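Local coordinates for protein gamma-glutamyl phosphate reductase (Thermotoga maritima, PDB 1O20) that probably catalyses the NADPH-dependent reduction of gamma-glutamyl phosphate to glutamate gamma-semialdehyde, the second step in making proline's precursor from glutamate, at residues A[44-49]-A[89-94]; A[77-82]-A[134-139]; A[151-156]-A[184-189]. All coordinates share one frame; numbering follows the deposited sequence.

Contact 1: A[44-49]-A[89-94]; sequences KIAEKL and EMIKAC
Cys94 SG stands anti to its own carbonyl carbon (chi1 -65°), and Ile45 CG2 stands anti to its backbone N; with these torsions the sulfur and the methyl meet at 3.9 Å. The two residues lie on a nearly antiparallel helix pair, helix 35-51 against helix 84-99, whose short segments run at 167° and approach to 8.9 Å between axes. Such a close approach suits small residues. Ala46 brings little more than its methyl, and its CB rests 3.8 Å from Cys94 CB, so the backbones can draw together where Ala46 CA and Ile91 CA are 4.9 Å apart. Larger side chains fill in farther along. Leu49 crosses the selenomethionine Met90 at about a right angle, its CD1 3.9 Å from Met90 CB, while the selenium end of Met90 turns off toward Leu82. Leucine and isoleucine fit here because their branches fill an interface with no hydrogen bond across it. Helix 138-149 packs on Ile45, Leu49 and Met90, and helix 163-177 also touches Ile45, so the pair packs on two helices that themselves lie against the four-stranded parallel sheet. Ile91 reaches over to the backbone of the other helix, its CG1 lying 3.5 Å from Ala46 O.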
ATOM      1  N   LYS A  44     -13.045 -21.109   2.849  1.00 14.62           N
ATOM      2  CA  LYS A  44     -12.297 -22.224   3.384  1.00 15.38           C
ATOM      3  C   LYS A  44     -10.951 -21.797   3.990  1.00 15.11           C
ATOM      4  O   LYS A  44     -10.502 -22.433   4.969  1.00 15.02           O
ATOM      5  CB  LYS A  44     -12.095 -23.328   2.326  1.00 16.09           C
ATOM      6  CG  LYS A  44     -13.428 -24.033   2.059  1.00 19.43           C
ATOM      7  CD  LYS A  44     -13.435 -24.966   0.893  1.00 25.66           C
ATOM      8  CE  LYS A  44     -14.667 -25.910   0.997  1.00 26.58           C
ATOM      9  NZ  LYS A  44     -14.612 -26.809   2.181  1.00 30.58           N
ATOM     10  N   ILE A  45     -10.296 -20.788   3.387  1.00 13.10           N
ATOM     11  CA  ILE A  45      -9.095 -20.232   3.966  1.00 12.33           C
ATOM     12  C   ILE A  45      -9.405 -19.727   5.394  1.00 13.78           C
ATOM     13  O   ILE A  45      -8.715 -20.085   6.356  1.00 13.22           O
ATOM     14  CB  ILE A  45      -8.470 -19.137   3.098  1.00 11.91           C
ATOM     15  CG1 ILE A  45      -7.797 -19.720   1.857  1.00 11.51           C
ATOM     16  CG2 ILE A  45      -7.434 -18.316   3.933  1.00 10.91           C
ATOM     17  CD1 ILE A  45      -7.342 -18.669   0.867  1.00 11.01           C
ATOM     18  N   ALA A  46     -10.441 -18.923   5.525  1.00 14.41           N
ATOM     19  CA  ALA A  46     -10.929 -18.449   6.837  1.00 15.39           C
ATOM     20  C   ALA A  46     -11.183 -19.599   7.832  1.00 15.88           C
ATOM     21  O   ALA A  46     -10.765 -19.557   9.008  1.00 15.55           O
ATOM     22  CB  ALA A  46     -12.217 -17.594   6.650  1.00 15.10           C
ATOM     23  N   GLU A  47     -11.810 -20.652   7.341  1.00 16.58           N
ATOM     24  CA  GLU A  47     -12.128 -21.808   8.155  1.00 17.56           C
ATOM     25  C   GLU A  47     -10.870 -22.584   8.603  1.00 17.66           C
ATOM     26  O   GLU A  47     -10.761 -22.980   9.769  1.00 16.46           O
ATOM     27  CB  GLU A  47     -13.053 -22.731   7.375  1.00 19.44           C
ATOM     28  CG  GLU A  47     -14.481 -22.205   7.266  1.00 21.46           C
ATOM     29  CD  GLU A  47     -15.338 -23.038   6.329  1.00 24.38           C
ATOM     30  OE1 GLU A  47     -14.847 -24.059   5.781  1.00 22.49           O
ATOM     31  OE2 GLU A  47     -16.516 -22.663   6.162  1.00 27.77           O
ATOM     32  N   LYS A  48      -9.915 -22.761   7.699  1.00 16.15           N
ATOM     33  CA  LYS A  48      -8.719 -23.501   8.034  1.00 17.01           C
ATOM     34  C   LYS A  48      -7.829 -22.689   8.987  1.00 16.48           C
ATOM     35  O   LYS A  48      -7.225 -23.275   9.867  1.00 17.03           O
ATOM     36  CB  LYS A  48      -7.931 -23.971   6.792  1.00 16.19           C
ATOM     37  CG  LYS A  48      -8.632 -25.047   5.963  1.00 19.35           C
ATOM     38  CD  LYS A  48      -8.653 -26.431   6.652  1.00 21.99           C
ATOM     39  CE  LYS A  48      -9.740 -27.366   6.093  1.00 25.84           C
ATOM     40  NZ  LYS A  48      -9.558 -28.775   6.668  1.00 29.94           N
ATOM     41  N   LEU A  49      -7.768 -21.369   8.817  1.00 15.93           N
ATOM     42  CA  LEU A  49      -7.050 -20.527   9.752  1.00 17.09           C
ATOM     43  C   LEU A  49      -7.655 -20.688  11.150  1.00 17.06           C
ATOM     44  O   LEU A  49      -6.933 -20.879  12.131  1.00 17.46           O
ATOM     45  CB  LEU A  49      -7.089 -19.054   9.335  1.00 16.85           C
ATOM     46  CG  LEU A  49      -6.344 -18.573   8.084  1.00 16.35           C
ATOM     47  CD1 LEU A  49      -6.692 -17.141   7.828  1.00 15.36           C
ATOM     48  CD2 LEU A  49      -4.845 -18.732   8.219  1.00 17.28           C
ATOM     49  N   GLU A  89      -8.341 -11.189  12.835  1.00 18.64           N
ATOM     50  CA  GLU A  89      -8.256 -10.097  11.860  1.00 20.68           C
ATOM     51  C   GLU A  89      -8.061 -10.719  10.479  1.00 20.25           C
ATOM     52  O   GLU A  89      -8.583 -10.189   9.499  1.00 19.91           O
ATOM     53  CB  GLU A  89      -7.098  -9.083  12.097  1.00 21.62           C
ATOM     54  CG  GLU A  89      -7.230  -8.176  13.317  1.00 27.67           C
ATOM     55  CD  GLU A  89      -5.931  -7.425  13.727  1.00 33.80           C
ATOM     56  OE1 GLU A  89      -4.783  -7.750  13.301  1.00 38.51           O
ATOM     57  OE2 GLU A  89      -6.067  -6.486  14.529  1.00 39.38           O
HETATM   58  N   MSE A  90      -7.252 -11.776  10.404  1.00 19.58           N
HETATM   59  CA  MSE A  90      -7.016 -12.474   9.116  1.00 19.66           C
HETATM   60  C   MSE A  90      -8.335 -13.039   8.584  1.00 18.51           C
HETATM   61  O   MSE A  90      -8.630 -12.931   7.375  1.00 17.89           O
HETATM   62  CB  MSE A  90      -5.979 -13.594   9.268  1.00 20.15           C
HETATM   63  CG  MSE A  90      -4.550 -13.109   9.402  1.00 25.29           C
HETATM   64 SE   MSE A  90      -3.424 -14.699   9.846  1.00 40.55          SE
HETATM   65  CE  MSE A  90      -2.411 -13.930  11.352  1.00 37.37           C
ATOM     66  N   ILE A  91      -9.139 -13.589   9.499  1.00 18.11           N
ATOM     67  CA  ILE A  91     -10.442 -14.166   9.159  1.00 18.64           C
ATOM     68  C   ILE A  91     -11.441 -13.112   8.652  1.00 19.96           C
ATOM     69  O   ILE A  91     -12.064 -13.311   7.611  1.00 19.99           O
ATOM     70  CB  ILE A  91     -10.989 -14.958  10.341  1.00 18.08           C
ATOM     71  CG1 ILE A  91     -10.299 -16.325  10.387  1.00 18.53           C
ATOM     72  CG2 ILE A  91     -12.520 -15.130  10.260  1.00 17.94           C
ATOM     73  CD1 ILE A  91     -10.322 -17.045  11.762  1.00 18.26           C
ATOM     74  N   LYS A  92     -11.542 -11.999   9.374  1.00 20.07           N
ATOM     75  CA  LYS A  92     -12.297 -10.843   8.970  1.00 21.69           C
ATOM     76  C   LYS A  92     -11.840 -10.299   7.600  1.00 20.78           C
ATOM     77  O   LYS A  92     -12.683  -9.935   6.796  1.00 19.78           O
ATOM     78  CB  LYS A  92     -12.209  -9.747  10.042  1.00 22.09           C
ATOM     79  CG  LYS A  92     -12.805  -8.391   9.611  1.00 27.90           C
ATOM     80  CD  LYS A  92     -13.405  -7.568  10.777  1.00 32.87           C
ATOM     81  CE  LYS A  92     -14.567  -6.648  10.310  1.00 35.98           C
ATOM     82  NZ  LYS A  92     -14.121  -5.194  10.061  1.00 38.92           N
ATOM     83  N   ALA A  93     -10.528 -10.248   7.337  1.00 19.73           N
ATOM     84  CA  ALA A  93     -10.039  -9.853   6.014  1.00 18.99           C
ATOM     85  C   ALA A  93     -10.601 -10.763   4.922  1.00 17.88           C
ATOM     86  O   ALA A  93     -11.073 -10.281   3.903  1.00 17.83           O
ATOM     87  CB  ALA A  93      -8.499  -9.844   5.955  1.00 19.37           C
ATOM     88  N   CYS A  94     -10.602 -12.072   5.150  1.00 17.40           N
ATOM     89  CA  CYS A  94     -11.241 -13.005   4.220  1.00 16.53           C
ATOM     90  C   CYS A  94     -12.718 -12.638   3.960  1.00 17.44           C
ATOM     91  O   CYS A  94     -13.180 -12.618   2.805  1.00 16.47           O
ATOM     92  CB  CYS A  94     -11.174 -14.432   4.747  1.00 15.91           C
ATOM     93  SG  CYS A  94      -9.529 -15.121   4.886  1.00 15.64           S
TER

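Contact 2: A[77-82]-A[134-139]; sequences VDRLAL and ESRPNV
Arg79 and Arg136 lie across each other at a slant, with their guanidinium planes 31° apart. Arg79, extended from CG to NE, carries its guanidinium out beside that of Arg136, whose NH2 sits over one face, displaced toward the rim; Arg79 CD sits in turn over one face of Arg136. Arg79 NE and Arg136 NH2 are 3.2 Å apart, but both are donors, so no hydrogen bond joins them. Arg136 was modelled in two conformers, so this pairing holds for one of them and is doubtful as a fixed feature.

Farther along, at Leu80, Leu82 and Pro137, the contact becomes largely apolar. Leu82 and Pro137 pass one another, running opposite ways, Leu82 CD1 lying 3.9 Å from Pro137 CB. Pro137 CG comes within 3.4 Å of Leu80 O, a carbonyl that also accepts a hydrogen bond from Asn60. Leu80 CD1 leans on Ser135 O at 3.7 Å, and the small Ser135 is consistent with the close backbones. Proline suits a chain turning from strand 129-132 into helix 138-149, the strand-to-helix connection of a Rossmann-like parallel sheet, and Ser165, Asn166 and Ile169 of helix 163-177 pack against its ring. An alanine here would keep CB against Leu82 but, without CG and CD, would probably open a gap beside Leu80 O and leave the backbone freer to turn.

Arg136 CA also makes a CA-H...O contact with Arg79 O, 3.5 Å from CA to O. Setting two positive groups this close probably costs energy, which is consistent with both arginines being solvent-exposed and with the mobility that two conformers suggest.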
ATOM      1  N   VAL A  77       9.314  -7.137  17.459  1.00 23.40           N
ATOM      2  CA  VAL A  77       8.773  -8.446  17.789  1.00 23.17           C
ATOM      3  C   VAL A  77       7.260  -8.411  17.628  1.00 23.37           C
ATOM      4  O   VAL A  77       6.653  -9.329  17.058  1.00 23.67           O
ATOM      5  CB  VAL A  77       9.103  -8.826  19.228  1.00 23.29           C
ATOM      6  CG1 VAL A  77       8.417 -10.152  19.628  1.00 24.29           C
ATOM      7  CG2 VAL A  77      10.611  -8.910  19.419  1.00 22.86           C
ATOM      8  N   ASP A  78       6.649  -7.335  18.111  1.00 22.90           N
ATOM      9  CA  ASP A  78       5.213  -7.143  18.007  1.00 22.27           C
ATOM     10  C   ASP A  78       4.671  -7.193  16.565  1.00 21.92           C
ATOM     11  O   ASP A  78       3.534  -7.605  16.343  1.00 21.41           O
ATOM     12  CB  ASP A  78       4.843  -5.819  18.649  1.00 22.12           C
ATOM     13  CG  ASP A  78       3.390  -5.469  18.443  1.00 23.01           C
ATOM     14  OD1 ASP A  78       2.538  -6.258  18.901  1.00 20.36           O
ATOM     15  OD2 ASP A  78       3.026  -4.445  17.832  1.00 24.46           O
ATOM     16  N   ARG A  79       5.450  -6.723  15.598  1.00 21.66           N
ATOM     17  CA  ARG A  79       5.074  -6.836  14.185  1.00 21.92           C
ATOM     18  C   ARG A  79       4.968  -8.273  13.751  1.00 20.10           C
ATOM     19  O   ARG A  79       4.238  -8.597  12.857  1.00 20.76           O
ATOM     20  CB  ARG A  79       6.105  -6.174  13.282  1.00 22.63           C
ATOM     21  CG  ARG A  79       6.165  -4.659  13.426  1.00 29.25           C
ATOM     22  CD  ARG A  79       7.183  -4.024  12.444  1.00 36.28           C
ATOM     23  NE  ARG A  79       7.218  -2.558  12.536  1.00 41.31           N
ATOM     24  CZ  ARG A  79       8.005  -1.781  11.784  1.00 45.66           C
ATOM     25  NH1 ARG A  79       8.842  -2.329  10.890  1.00 45.92           N
ATOM     26  NH2 ARG A  79       7.949  -0.454  11.925  1.00 47.08           N
ATOM     27  N   LEU A  80       5.772  -9.112  14.358  1.00 18.59           N
ATOM     28  CA  LEU A  80       5.905 -10.503  13.988  1.00 17.82           C
ATOM     29  C   LEU A  80       4.922 -11.398  14.764  1.00 16.41           C
ATOM     30  O   LEU A  80       4.462 -12.449  14.272  1.00 14.77           O
ATOM     31  CB  LEU A  80       7.361 -10.899  14.229  1.00 18.20           C
ATOM     32  CG  LEU A  80       7.626 -12.335  14.528  1.00 20.22           C
ATOM     33  CD1 LEU A  80       7.341 -13.106  13.222  1.00 22.23           C
ATOM     34  CD2 LEU A  80       9.053 -12.468  14.948  1.00 21.10           C
ATOM     35  N   ALA A  81       4.511 -10.914  15.934  1.00 15.23           N
ATOM     36  CA  ALA A  81       3.774 -11.734  16.889  1.00 14.68           C
ATOM     37  C   ALA A  81       2.325 -11.976  16.462  1.00 14.68           C
ATOM     38  O   ALA A  81       1.662 -11.079  15.892  1.00 15.71           O
ATOM     39  CB  ALA A  81       3.835 -11.071  18.306  1.00 15.03           C
ATOM     40  N   LEU A  82       1.853 -13.203  16.682  1.00 14.14           N
ATOM     41  CA  LEU A  82       0.455 -13.550  16.464  1.00 14.04           C
ATOM     42  C   LEU A  82      -0.220 -13.995  17.754  1.00 13.84           C
ATOM     43  O   LEU A  82       0.422 -14.414  18.704  1.00 13.92           O
ATOM     44  CB  LEU A  82       0.304 -14.665  15.438  1.00 14.02           C
ATOM     45  CG  LEU A  82       0.776 -14.314  14.039  1.00 13.21           C
ATOM     46  CD1 LEU A  82       0.823 -15.570  13.093  1.00 11.35           C
ATOM     47  CD2 LEU A  82      -0.079 -13.230  13.495  1.00 13.65           C
ATOM     48  N   GLU A 134       8.582  -8.902   4.465  1.00 25.24           N
ATOM     49  CA  GLU A 134       9.452  -9.171   5.625  1.00 28.10           C
ATOM     50  C   GLU A 134       8.644  -9.981   6.621  1.00 29.24           C
ATOM     51  O   GLU A 134       8.133 -11.068   6.270  1.00 31.13           O
ATOM     52  CB  GLU A 134       9.988  -7.878   6.301  1.00 29.02           C
ATOM     53  CG  GLU A 134      10.379  -6.715   5.421  1.00 32.12           C
ATOM     54  CD  GLU A 134      11.858  -6.629   5.156  1.00 37.58           C
ATOM     55  OE1 GLU A 134      12.486  -7.699   4.957  1.00 42.44           O
ATOM     56  OE2 GLU A 134      12.375  -5.483   5.105  1.00 40.47           O
ATOM     57  N   SER A 135       8.448  -9.424   7.811  1.00 29.26           N
ATOM     58  CA  SER A 135       8.125 -10.193   8.984  1.00 30.01           C
ATOM     59  C   SER A 135       6.643 -10.231   9.441  1.00 29.23           C
ATOM     60  O   SER A 135       6.345 -10.970  10.379  1.00 30.28           O
ATOM     61  CB  SER A 135       8.925  -9.614  10.157  1.00 31.30           C
ATOM     62  OG  SER A 135       8.154  -8.598  10.833  1.00 34.37           O
ATOM     63  N   ARG A 136       5.732  -9.429   8.894  1.00 27.75           N
ATOM     64  CA  ARG A 136       4.338  -9.439   9.413  1.00 26.22           C
ATOM     65  C   ARG A 136       3.567 -10.610   8.800  1.00 24.26           C
ATOM     66  O   ARG A 136       3.243 -10.562   7.610  1.00 23.45           O
ATOM     67  CB  ARG A 136       3.568  -8.146   9.115  1.00 27.32           C
ATOM     68  CG  ARG A 136       4.330  -6.817   9.123  1.00 29.67           C
ATOM     69  CD  ARG A 136       3.484  -5.543   8.883  0.65 32.80           C
ATOM     70  NE  ARG A 136       4.259  -4.326   9.179  0.65 33.16           N
ATOM     71  CZ  ARG A 136       4.084  -3.524  10.227  0.65 33.89           C
ATOM     72  NH1 ARG A 136       3.152  -3.775  11.145  0.65 35.43           N
ATOM     73  NH2 ARG A 136       4.858  -2.452  10.367  0.65 33.80           N
ATOM     74  N   PRO A 137       3.278 -11.666   9.561  1.00 21.72           N
ATOM     75  CA  PRO A 137       2.655 -12.847   8.964  1.00 21.70           C
ATOM     76  C   PRO A 137       1.251 -12.620   8.391  1.00 20.96           C
ATOM     77  O   PRO A 137       0.878 -13.341   7.486  1.00 20.14           O
ATOM     78  CB  PRO A 137       2.626 -13.876  10.116  1.00 21.12           C
ATOM     79  CG  PRO A 137       3.525 -13.298  11.162  1.00 22.05           C
ATOM     80  CD  PRO A 137       3.489 -11.847  10.998  1.00 21.93           C
ATOM     81  N   ASN A 138       0.482 -11.667   8.908  1.00 20.95           N
ATOM     82  CA  ASN A 138      -0.835 -11.338   8.320  1.00 21.23           C
ATOM     83  C   ASN A 138      -0.772 -11.009   6.828  1.00 20.10           C
ATOM     84  O   ASN A 138      -1.739 -11.244   6.104  1.00 19.23           O
ATOM     85  CB  ASN A 138      -1.505 -10.167   9.033  1.00 22.20           C
ATOM     86  CG  ASN A 138      -0.634  -8.909   9.023  1.00 27.05           C
ATOM     87  OD1 ASN A 138       0.477  -8.915   9.573  1.00 33.84           O
ATOM     88  ND2 ASN A 138      -1.122  -7.832   8.384  1.00 32.87           N
ATOM     89  N   VAL A 139       0.364 -10.476   6.390  1.00 19.04           N
ATOM     90  CA  VAL A 139       0.559 -10.071   5.012  1.00 19.46           C
ATOM     91  C   VAL A 139       0.385 -11.274   4.129  1.00 18.48           C
ATOM     92  O   VAL A 139      -0.135 -11.161   3.032  1.00 18.19           O
ATOM     93  CB  VAL A 139       1.946  -9.430   4.826  1.00 19.98           C
ATOM     94  CG1 VAL A 139       2.339  -9.308   3.353  1.00 21.67           C
ATOM     95  CG2 VAL A 139       1.981  -8.043   5.539  1.00 21.88           C
TER

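Contact 3: A[151-156]-A[184-189]; sequences GNTILL and ESSVEF
Ser186 still has the backbone angles of a 3-10 turn, yet its carbonyl already takes the first bond between the strands: Ile154 N donates to Ser186 O at 2.9 Å and 166°. Just before it, Thr153 sets its beta-branched CB 3.4 Å from the same oxygen, while its OG1 bonds to Val23 O. The pairing then proceeds as in any parallel sheet. Glu188 N donates to Ile154 O at 3.0 Å, and Leu156 N donates to Glu188 O at 2.8 Å, so Glu188 uses both its N-H and its C=O toward strand 154-157.

Strands 154-157 and 187-189 are the two strands of a beta-alpha-beta crossover through helix 163-177, and their short segments cross at -19°. Strand 187-189 is outermost in the four-stranded sheet of this chain, whereas strand 154-157 also bonds to strand 129-132.

One face carries Ile154, Leu156, Val187 and Phe189. Ile154 and Val187 run alongside one another in the same direction, their CG2 methyls 3.9 Å apart. Leu156 CD1 reaches obliquely to Val187 CG1 at 3.7 Å. With CG anti to the backbone N (chi1 170°), Phe189 presents its ring edge to Leu156, whose CB lies in the ring plane 3.7 Å from Phe189 CD1. Branched and aromatic side chains suit this face because helices 138-149 and 163-177 pack on it. On the other face, toward helix 15-30, Leu155 CD1 lies against the aliphatic Glu188 CB, while the chain of the buried Glu188, bent at chi2, leads away to a salt bridge between its OE2 and Arg174 of helix 163-177.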
ATOM      1  N   GLY A 151      -8.383 -13.426  -9.426  1.00 13.61           N
ATOM      2  CA  GLY A 151      -7.984 -14.383 -10.421  1.00 13.72           C
ATOM      3  C   GLY A 151      -6.494 -14.517 -10.667  1.00 13.89           C
ATOM      4  O   GLY A 151      -6.064 -15.089 -11.686  1.00 13.22           O
ATOM      5  N   ASN A 152      -5.692 -14.036  -9.734  1.00 12.89           N
ATOM      6  CA  ASN A 152      -4.243 -14.156  -9.821  1.00 13.53           C
ATOM      7  C   ASN A 152      -3.617 -15.198  -8.876  1.00 13.87           C
ATOM      8  O   ASN A 152      -3.967 -15.276  -7.719  1.00 13.84           O
ATOM      9  CB  ASN A 152      -3.644 -12.773  -9.523  1.00 14.48           C
ATOM     10  CG  ASN A 152      -4.186 -11.691 -10.445  1.00 13.87           C
ATOM     11  OD1 ASN A 152      -4.061 -11.796 -11.662  1.00 12.37           O
ATOM     12  ND2 ASN A 152      -4.831 -10.708  -9.887  1.00 13.55           N
ATOM     13  N   THR A 153      -2.677 -16.004  -9.356  1.00 14.12           N
ATOM     14  CA  THR A 153      -1.932 -16.841  -8.426  1.00 13.80           C
ATOM     15  C   THR A 153      -0.877 -15.978  -7.702  1.00 13.33           C
ATOM     16  O   THR A 153      -0.626 -14.817  -8.071  1.00 13.58           O
ATOM     17  CB  THR A 153      -1.309 -18.037  -9.113  1.00 13.06           C
ATOM     18  OG1 THR A 153      -0.454 -17.585 -10.171  1.00 14.33           O
ATOM     19  CG2 THR A 153      -2.350 -18.891  -9.784  1.00 11.97           C
ATOM     20  N   ILE A 154      -0.269 -16.570  -6.692  1.00 12.01           N
ATOM     21  CA  ILE A 154       0.721 -15.886  -5.870  1.00 12.51           C
ATOM     22  C   ILE A 154       1.905 -16.732  -5.418  1.00 11.27           C
ATOM     23  O   ILE A 154       1.790 -17.890  -4.951  1.00 11.67           O
ATOM     24  CB  ILE A 154      -0.010 -15.222  -4.673  1.00 12.12           C
ATOM     25  CG1 ILE A 154       0.893 -14.255  -3.916  1.00 13.19           C
ATOM     26  CG2 ILE A 154      -0.509 -16.262  -3.726  1.00 15.68           C
ATOM     27  CD1 ILE A 154       0.119 -13.541  -2.797  1.00 13.26           C
ATOM     28  N   LEU A 155       3.059 -16.114  -5.539  1.00 11.35           N
ATOM     29  CA  LEU A 155       4.308 -16.648  -5.061  1.00 11.52           C
ATOM     30  C   LEU A 155       4.792 -15.773  -3.913  1.00 11.03           C
ATOM     31  O   LEU A 155       5.087 -14.633  -4.085  1.00 10.98           O
ATOM     32  CB  LEU A 155       5.331 -16.645  -6.188  1.00 11.13           C
ATOM     33  CG  LEU A 155       6.688 -17.235  -5.823  1.00 11.22           C
ATOM     34  CD1 LEU A 155       6.561 -18.683  -5.334  1.00 12.77           C
ATOM     35  CD2 LEU A 155       7.619 -17.189  -6.999  1.00 10.46           C
ATOM     36  N   LEU A 156       4.848 -16.352  -2.736  1.00 12.47           N
ATOM     37  CA  LEU A 156       5.148 -15.649  -1.498  1.00 13.16           C
ATOM     38  C   LEU A 156       6.595 -15.887  -1.100  1.00 13.06           C
ATOM     39  O   LEU A 156       7.051 -17.035  -1.037  1.00 14.28           O
ATOM     40  CB  LEU A 156       4.238 -16.181  -0.383  1.00 12.46           C
ATOM     41  CG  LEU A 156       2.741 -15.942  -0.618  1.00 14.21           C
ATOM     42  CD1 LEU A 156       1.945 -16.927   0.155  1.00 14.64           C
ATOM     43  CD2 LEU A 156       2.364 -14.513  -0.254  1.00 16.77           C
ATOM     44  N   GLU A 184      -4.117 -26.063  -5.507  1.00 17.59           N
ATOM     45  CA  GLU A 184      -3.362 -25.839  -4.295  1.00 18.94           C
ATOM     46  C   GLU A 184      -2.113 -25.013  -4.630  1.00 16.76           C
ATOM     47  O   GLU A 184      -1.692 -24.169  -3.865  1.00 15.15           O
ATOM     48  CB  GLU A 184      -2.954 -27.226  -3.794  1.00 19.65           C
ATOM     49  CG  GLU A 184      -2.483 -27.267  -2.415  1.00 24.90           C
ATOM     50  CD  GLU A 184      -2.105 -28.662  -2.006  1.00 29.84           C
ATOM     51  OE1 GLU A 184      -1.978 -29.550  -2.888  1.00 34.31           O
ATOM     52  OE2 GLU A 184      -1.921 -28.837  -0.802  1.00 30.14           O
ATOM     53  N   SER A 185      -1.580 -25.245  -5.819  1.00 15.68           N
ATOM     54  CA  SER A 185      -0.386 -24.552  -6.309  1.00 16.08           C
ATOM     55  C   SER A 185      -0.669 -23.116  -6.800  1.00 14.68           C
ATOM     56  O   SER A 185       0.219 -22.424  -7.311  1.00 16.28           O
ATOM     57  CB  SER A 185       0.307 -25.382  -7.409  1.00 15.95           C
ATOM     58  OG  SER A 185      -0.646 -25.794  -8.376  1.00 18.68           O
ATOM     59  N   SER A 186      -1.896 -22.655  -6.627  1.00 13.88           N
ATOM     60  CA  SER A 186      -2.215 -21.234  -6.740  1.00 13.16           C
ATOM     61  C   SER A 186      -1.479 -20.381  -5.695  1.00 12.86           C
ATOM     62  O   SER A 186      -1.317 -19.197  -5.874  1.00 10.54           O
ATOM     63  CB  SER A 186      -3.716 -21.040  -6.548  1.00 13.70           C
ATOM     64  OG  SER A 186      -4.436 -21.635  -7.607  1.00 15.07           O
ATOM     65  N   VAL A 187      -1.040 -21.019  -4.608  1.00 12.99           N
ATOM     66  CA  VAL A 187      -0.303 -20.336  -3.542  1.00 13.18           C
ATOM     67  C   VAL A 187       0.960 -21.136  -3.263  1.00 13.18           C
ATOM     68  O   VAL A 187       0.890 -22.227  -2.743  1.00 14.05           O
ATOM     69  CB  VAL A 187      -1.128 -20.217  -2.290  1.00 12.72           C
ATOM     70  CG1 VAL A 187      -0.374 -19.522  -1.187  1.00 14.37           C
ATOM     71  CG2 VAL A 187      -2.392 -19.418  -2.568  1.00 14.66           C
ATOM     72  N   GLU A 188       2.112 -20.594  -3.623  1.00 12.69           N
ATOM     73  CA  GLU A 188       3.370 -21.234  -3.342  1.00 12.81           C
ATOM     74  C   GLU A 188       4.173 -20.278  -2.488  1.00 13.41           C
ATOM     75  O   GLU A 188       4.013 -19.072  -2.592  1.00 13.65           O
ATOM     76  CB  GLU A 188       4.120 -21.562  -4.628  1.00 12.28           C
ATOM     77  CG  GLU A 188       3.435 -22.576  -5.523  1.00 12.23           C
ATOM     78  CD  GLU A 188       3.565 -24.020  -5.035  1.00 15.38           C
ATOM     79  OE1 GLU A 188       4.454 -24.342  -4.195  1.00 16.83           O
ATOM     80  OE2 GLU A 188       2.739 -24.838  -5.469  1.00 15.13           O
ATOM     81  N   PHE A 189       5.072 -20.835  -1.677  1.00 13.91           N
ATOM     82  CA  PHE A 189       5.771 -20.089  -0.639  1.00 13.95           C
ATOM     83  C   PHE A 189       7.237 -20.507  -0.595  1.00 14.32           C
ATOM     84  O   PHE A 189       7.563 -21.684  -0.448  1.00 15.16           O
ATOM     85  CB  PHE A 189       5.090 -20.292   0.716  1.00 14.39           C
ATOM     86  CG  PHE A 189       5.877 -19.747   1.883  1.00 13.80           C
ATOM     87  CD1 PHE A 189       5.900 -18.406   2.136  1.00 12.35           C
ATOM     88  CD2 PHE A 189       6.586 -20.595   2.721  1.00 15.64           C
ATOM     89  CE1 PHE A 189       6.610 -17.901   3.226  1.00 15.76           C
ATOM     90  CE2 PHE A 189       7.303 -20.099   3.808  1.00 14.49           C
ATOM     91  CZ  PHE A 189       7.306 -18.756   4.061  1.00 14.32           C
TER

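Helices 138-149 and 163-177 have a part in the surroundings of all three contacts. Contact 1 and contact 2 have centres 16 Å apart and touch directly, Met90 CG lying 4.3 Å from Asn138 CB; along the chain their segments alternate, and helix 74-80 leads into helix 84-99. Contact 3 lies apart, its centre 16 Å from that of contact 1 and 20 Å from that of contact 2, with nearest atoms about 6 and 5 Å away. Helix 138-149 bridges these gaps: it begins within segment 134-139, packs on the helix pair of contact 1, and covers one face of the strands in contact 3. All three probably belong to the domain that binds the nucleotide in aldehyde dehydrogenases.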